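Local coordinates for protein putative HAD-hydrolase YfnB (Bacillus subtilis, PDB 3ED5) that is a putative phosphatase of the haloacid dehalogenase-like superfamily, possibly acting as a 5'-nucleotidase, though its true substrate is not established, at residues A[49-54]-A[75-80]. Residues are numbered along the deposited sequence; the frame is centred on the assembly and turned at random. Where two conformers were deposited one is given.
With FMT (formic acid), chain E.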
loop_
_atom_site.group_PDB
_atom_site.type_symbol
_atom_site.label_atom_id
_atom_site.label_comp_id
_atom_site.label_asym_id
_atom_site.label_seq_id
_atom_site.Cartn_x
_atom_site.Cartn_y
_atom_site.Cartn_z
ATOM N N LYS A 49 -8.291 14.054 0.766
ATOM C CA LYS A 49 -7.890 12.952 -0.123
ATOM C C LYS A 49 -7.082 13.446 -1.328
ATOM O O LYS A 49 -6.083 12.806 -1.681
ATOM C CB LYS A 49 -9.088 12.096 -0.537
ATOM C CG LYS A 49 -9.706 11.324 0.654
ATOM C CD LYS A 49 -10.660 10.243 0.163
ATOM C CE LYS A 49 -11.252 9.413 1.301
ATOM N NZ LYS A 49 -12.609 9.901 1.710
ATOM N N THR A 50 -7.457 14.593 -1.902
ATOM C CA THR A 50 -6.752 15.115 -3.062
ATOM C C THR A 50 -5.344 15.590 -2.668
ATOM O O THR A 50 -4.353 15.306 -3.380
ATOM C CB THR A 50 -7.544 16.267 -3.751
ATOM O OG1 THR A 50 -8.866 15.795 -4.100
ATOM C CG2 THR A 50 -6.816 16.735 -5.022
ATOM N N ILE A 51 -5.282 16.331 -1.557
ATOM C CA ILE A 51 -4.002 16.819 -1.032
ATOM C C ILE A 51 -3.085 15.640 -0.705
ATOM O O ILE A 51 -1.925 15.628 -1.132
ATOM C CB ILE A 51 -4.191 17.647 0.215
ATOM C CG1 ILE A 51 -4.776 19.004 -0.206
ATOM C CG2 ILE A 51 -2.867 17.905 0.950
ATOM C CD1 ILE A 51 -5.451 19.839 0.968
ATOM N N ASN A 52 -3.617 14.674 0.038
ATOM C CA ASN A 52 -2.827 13.533 0.484
ATOM C C ASN A 52 -2.307 12.777 -0.738
ATOM O O ASN A 52 -1.100 12.423 -0.796
ATOM C CB ASN A 52 -3.647 12.625 1.398
ATOM C CG ASN A 52 -2.823 11.492 1.979
ATOM O OD1 ASN A 52 -1.770 11.723 2.568
ATOM N ND2 ASN A 52 -3.305 10.257 1.815
ATOM N N GLN A 53 -3.181 12.578 -1.726
ATOM C CA GLN A 53 -2.779 11.873 -2.972
ATOM C C GLN A 53 -1.636 12.614 -3.692
ATOM O O GLN A 53 -0.659 11.987 -4.096
ATOM C CB GLN A 53 -3.981 11.621 -3.916
ATOM C CG GLN A 53 -3.648 11.129 -5.352
ATOM C CD GLN A 53 -3.085 9.710 -5.412
ATOM O OE1 GLN A 53 -3.196 8.943 -4.446
ATOM N NE2 GLN A 53 -2.468 9.347 -6.561
ATOM N N GLY A 54 -1.746 13.933 -3.831
ATOM C CA GLY A 54 -0.715 14.724 -4.497
ATOM C C GLY A 54 0.624 14.679 -3.776
ATOM O O GLY A 54 1.659 14.681 -4.417
ATOM N N SER A 75 -1.657 20.052 8.190
ATOM C CA SER A 75 -1.536 21.505 8.257
ATOM C C SER A 75 -1.937 22.151 6.927
ATOM O O SER A 75 -2.605 23.195 6.948
ATOM C CB SER A 75 -0.157 21.967 8.723
ATOM O OG SER A 75 0.843 21.181 8.118
ATOM N N ALA A 76 -1.574 21.533 5.797
ATOM C CA ALA A 76 -2.034 22.056 4.477
ATOM C C ALA A 76 -3.560 22.094 4.410
ATOM O O ALA A 76 -4.149 23.085 3.952
ATOM C CB ALA A 76 -1.483 21.208 3.330
ATOM N N LEU A 77 -4.205 21.030 4.884
ATOM C CA LEU A 77 -5.674 20.992 4.878
ATOM C C LEU A 77 -6.260 22.018 5.845
ATOM O O LEU A 77 -7.052 22.904 5.441
ATOM C CB LEU A 77 -6.152 19.588 5.263
ATOM C CG LEU A 77 -7.669 19.406 5.342
ATOM C CD1 LEU A 77 -8.288 19.474 3.940
ATOM C CD2 LEU A 77 -7.972 18.071 6.061
ATOM N N LEU A 78 -5.884 21.936 7.125
ATOM C CA LEU A 78 -6.544 22.817 8.112
ATOM C C LEU A 78 -6.222 24.289 7.935
ATOM O O LEU A 78 -7.088 25.143 8.179
ATOM C CB LEU A 78 -6.280 22.355 9.557
ATOM C CG LEU A 78 -6.836 20.962 9.878
ATOM C CD1 LEU A 78 -6.392 20.500 11.249
ATOM C CD2 LEU A 78 -8.342 20.924 9.763
ATOM N N LYS A 79 -5.014 24.617 7.486
ATOM C CA LYS A 79 -4.647 26.038 7.262
ATOM C C LYS A 79 -5.564 26.789 6.264
ATOM O O LYS A 79 -5.948 27.955 6.501
ATOM C CB LYS A 79 -3.179 26.144 6.818
ATOM C CG LYS A 79 -2.616 27.559 6.783
ATOM C CD LYS A 79 -1.336 27.624 5.949
ATOM C CE LYS A 79 -0.233 26.752 6.488
ATOM N NZ LYS A 79 0.794 26.586 5.402
ATOM N N GLU A 80 -5.999 26.092 5.209
ATOM C CA GLU A 80 -6.805 26.731 4.175
ATOM C C GLU A 80 -8.268 26.872 4.614
ATOM O O GLU A 80 -9.020 27.668 4.048
ATOM C CB GLU A 80 -6.661 25.979 2.839
ATOM C CG GLU A 80 -7.405 24.685 2.768
ATOM C CD GLU A 80 -7.332 24.049 1.353
ATOM O OE1 GLU A 80 -7.720 22.873 1.210
ATOM O OE2 GLU A 80 -6.931 24.750 0.410
HETATM C C FMT E . -6.123 9.441 0.202
HETATM O O1 FMT E . -6.042 9.839 1.358
HETATM O O2 FMT E . -5.725 10.074 -0.774
#
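Ile51 reaches from helix 42-60 to Ala76, Leu77 and Glu80 of helix 66-80, and every side-chain contact between 49-54 and 75-80 runs through it. Its CB points at the other helix and splits the work between two branches. CG2 lies anti to the backbone N and meets the methyl of Ala76, CG2 to CB being 4.3 Å. The other branch, CG1, sits anti to the carbonyl carbon (chi1 -74°), and CD1 runs on extended from it to Leu77. There CD1 lies 4.1 Å from Leu77 CA and equally near the CD1 methyl of Leu77, a side chain that also packs on Tyr48 of helix 42-60 and on Phe33 of helix 21-35. From the opposite direction comes the side chain of Glu80, extended beyond CG, whose OE1 stops 3.8 Å from Ile51 CD1, a van der Waals contact. No hydrogen bond joins 49-54 to 75-80; the axes of the two short segments come within 10.2 Å, at 144° between their N-to-C directions, and only 125 Å² is buried, evidence of light apolar packing. On a different side of helix 42-60, Asn52 ND2 donates to O1 of a formic acid molecule, probably from the crystallisation liquor (2.8 Å, 150° at the hydrogen), while its OD1 accepts from Arg73, a polar link between the two helices. Such roughly antiparallel packing of successive helices is characteristic of the helical cap inserted after the first strand in HAD hydrolases of this type.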